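Local coordinates for putative uncharacterized protein (Pyrococcus furiosus, PDB 3UFC) that probably binds crRNA as a Cas6-family relative in CRISPR-based defence against viruses and other mobile genetic elements, at residues K118-K123 and F220-G225. Residues are numbered along the deposited sequence; the frame is centred on the assembly and turned at random.
Sequences KSKEIK and FGYENG
With CG trans to its backbone N (chi1 179°), Y222 extends its ring from the last turn of its helix toward the 118-123 segment, where I122, its CG1 trans to the carbonyl carbon (chi1 -54°), swings CD1 over one face of that ring. The methyl sits 3.9 Å from the Y222 ring centroid in a CH-pi contact, displaced from the ring centre toward the CG-CD2 bond; CD1 of I122 comes within 3.6 Å of both CG and CD2 of Y222. At the far end of the ring, the phenolic oxygen reaches the loop backbone. K120 N donates a weak hydrogen bond to Y222 OH, long at 3.4 Å though reasonably straight, with an N-H...O angle of 158°. K120 CB lies 4.0 Å from Y222 OH; beyond CG the lysine chain runs on extended, crossing the tyrosine at about a right angle, and its NZ makes weak interactions with I239 O and E241. S119 CA comes up at the ring edge, near its plane, 4.1 Å from Y222 OH. R4, in strand 3-11, adds a cation-pi interaction with the tyrosine. Within the C-terminal Cas6 family region of this ferredoxin-like protein, the contact lays the loop from strand 107-116 of the five-stranded antiparallel sheet to strand 125-130 of the four-stranded one against helix 215-224, while strand 237-239 contributes I239, which touches both I122 and Y222.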
loop_
_atom_site.group_PDB
_atom_site.type_symbol
_atom_site.label_atom_id
_atom_site.label_comp_id
_atom_site.label_asym_id
_atom_site.label_seq_id
_atom_site.Cartn_x
_atom_site.Cartn_y
_atom_site.Cartn_z
ATOM N N LYS A 118 -15.966 5.754 0.795
ATOM C CA LYS A 118 -16.700 5.616 -0.451
ATOM C C LYS A 118 -15.711 5.314 -1.569
ATOM O O LYS A 118 -14.715 6.015 -1.737
ATOM C CB LYS A 118 -17.475 6.898 -0.780
ATOM C CG LYS A 118 -16.600 8.116 -1.044
ATOM C CD LYS A 118 -17.341 9.161 -1.873
ATOM C CE LYS A 118 -17.705 8.611 -3.248
ATOM N NZ LYS A 118 -18.308 9.643 -4.143
ATOM N N SER A 119 -15.977 4.253 -2.316
ATOM C CA SER A 119 -15.117 3.877 -3.427
ATOM C C SER A 119 -15.535 4.732 -4.616
ATOM O O SER A 119 -16.623 4.559 -5.161
ATOM C CB SER A 119 -15.293 2.390 -3.746
ATOM O OG SER A 119 -16.666 2.068 -3.897
ATOM N N LYS A 120 -14.674 5.666 -5.004
ATOM C CA LYS A 120 -14.968 6.561 -6.115
ATOM C C LYS A 120 -14.979 5.855 -7.465
ATOM O O LYS A 120 -14.349 4.812 -7.639
ATOM C CB LYS A 120 -13.961 7.712 -6.124
ATOM C CG LYS A 120 -13.958 8.496 -4.819
ATOM C CD LYS A 120 -13.019 9.683 -4.864
ATOM C CE LYS A 120 -13.081 10.465 -3.557
ATOM N NZ LYS A 120 -12.123 11.605 -3.534
ATOM N N GLU A 121 -15.709 6.430 -8.415
ATOM C CA GLU A 121 -15.806 5.863 -9.752
ATOM C C GLU A 121 -14.472 5.947 -10.479
ATOM O O GLU A 121 -13.811 6.982 -10.470
ATOM C CB GLU A 121 -16.881 6.589 -10.570
ATOM C CG GLU A 121 -16.832 6.274 -12.061
ATOM C CD GLU A 121 -18.008 6.849 -12.837
ATOM O OE1 GLU A 121 -18.342 8.038 -12.637
ATOM O OE2 GLU A 121 -18.591 6.109 -13.660
ATOM N N ILE A 122 -14.087 4.848 -11.110
ATOM C CA ILE A 122 -12.838 4.792 -11.857
ATOM C C ILE A 122 -13.145 4.926 -13.348
ATOM O O ILE A 122 -13.979 4.200 -13.887
ATOM C CB ILE A 122 -12.119 3.456 -11.617
ATOM C CG1 ILE A 122 -11.934 3.232 -10.110
ATOM C CG2 ILE A 122 -10.770 3.456 -12.327
ATOM C CD1 ILE A 122 -11.116 4.309 -9.434
ATOM N N LYS A 123 -12.470 5.853 -14.012
ATOM C CA LYS A 123 -12.693 6.063 -15.436
ATOM C C LYS A 123 -11.443 5.712 -16.238
ATOM O O LYS A 123 -10.487 5.160 -15.692
ATOM C CB LYS A 123 -13.105 7.517 -15.668
ATOM C CG LYS A 123 -14.441 7.852 -15.004
ATOM C CD LYS A 123 -14.385 9.140 -14.207
ATOM C CE LYS A 123 -14.263 10.355 -15.106
ATOM N NZ LYS A 123 -14.154 11.625 -14.316
ATOM N N PHE A 220 -8.192 -2.077 -10.671
ATOM C CA PHE A 220 -7.380 -3.054 -9.950
ATOM C C PHE A 220 -6.317 -2.346 -9.106
ATOM O O PHE A 220 -6.091 -2.706 -7.952
ATOM C CB PHE A 220 -6.693 -4.001 -10.931
ATOM C CG PHE A 220 -5.939 -5.118 -10.262
ATOM C CD1 PHE A 220 -6.590 -6.289 -9.891
ATOM C CD2 PHE A 220 -4.579 -4.993 -9.995
ATOM C CE1 PHE A 220 -5.898 -7.326 -9.260
ATOM C CE2 PHE A 220 -3.873 -6.027 -9.364
ATOM C CZ PHE A 220 -4.534 -7.193 -8.996
ATOM N N GLY A 221 -5.662 -1.344 -9.692
ATOM C CA GLY A 221 -4.632 -0.608 -8.970
ATOM C C GLY A 221 -5.215 0.222 -7.838
ATOM O O GLY A 221 -4.596 0.396 -6.784
ATOM N N TYR A 222 -6.413 0.746 -8.063
ATOM C CA TYR A 222 -7.091 1.547 -7.054
ATOM C C TYR A 222 -7.473 0.674 -5.862
ATOM O O TYR A 222 -7.302 1.071 -4.715
ATOM C CB TYR A 222 -8.354 2.180 -7.645
ATOM C CG TYR A 222 -9.142 3.023 -6.661
ATOM C CD1 TYR A 222 -8.607 4.197 -6.134
ATOM C CD2 TYR A 222 -10.430 2.656 -6.279
ATOM C CE1 TYR A 222 -9.344 4.997 -5.246
ATOM C CE2 TYR A 222 -11.175 3.444 -5.396
ATOM C CZ TYR A 222 -10.626 4.611 -4.888
ATOM O OH TYR A 222 -11.376 5.402 -4.048
ATOM N N GLU A 223 -7.968 -0.529 -6.139
ATOM C CA GLU A 223 -8.393 -1.426 -5.073
ATOM C C GLU A 223 -7.281 -2.257 -4.437
ATOM O O GLU A 223 -7.321 -2.501 -3.230
ATOM C CB GLU A 223 -9.494 -2.364 -5.584
ATOM C CG GLU A 223 -10.651 -1.631 -6.262
ATOM C CD GLU A 223 -11.717 -2.573 -6.812
ATOM O OE1 GLU A 223 -11.380 -3.696 -7.242
ATOM O OE2 GLU A 223 -12.899 -2.175 -6.835
ATOM N N ASN A 224 -6.302 -2.690 -5.237
ATOM C CA ASN A 224 -5.208 -3.517 -4.720
ATOM C C ASN A 224 -3.824 -2.882 -4.740
ATOM O O ASN A 224 -2.838 -3.547 -4.420
ATOM C CB ASN A 224 -5.143 -4.853 -5.471
ATOM C CG ASN A 224 -6.410 -5.659 -5.322
ATOM O OD1 ASN A 224 -6.927 -5.816 -4.216
ATOM N ND2 ASN A 224 -6.918 -6.181 -6.434
ATOM N N GLY A 225 -3.755 -1.605 -5.106
ATOM C CA GLY A 225 -2.485 -0.907 -5.155
ATOM C C GLY A 225 -1.792 -1.033 -6.510
ATOM O O GLY A 225 -2.015 -2.000 -7.240
#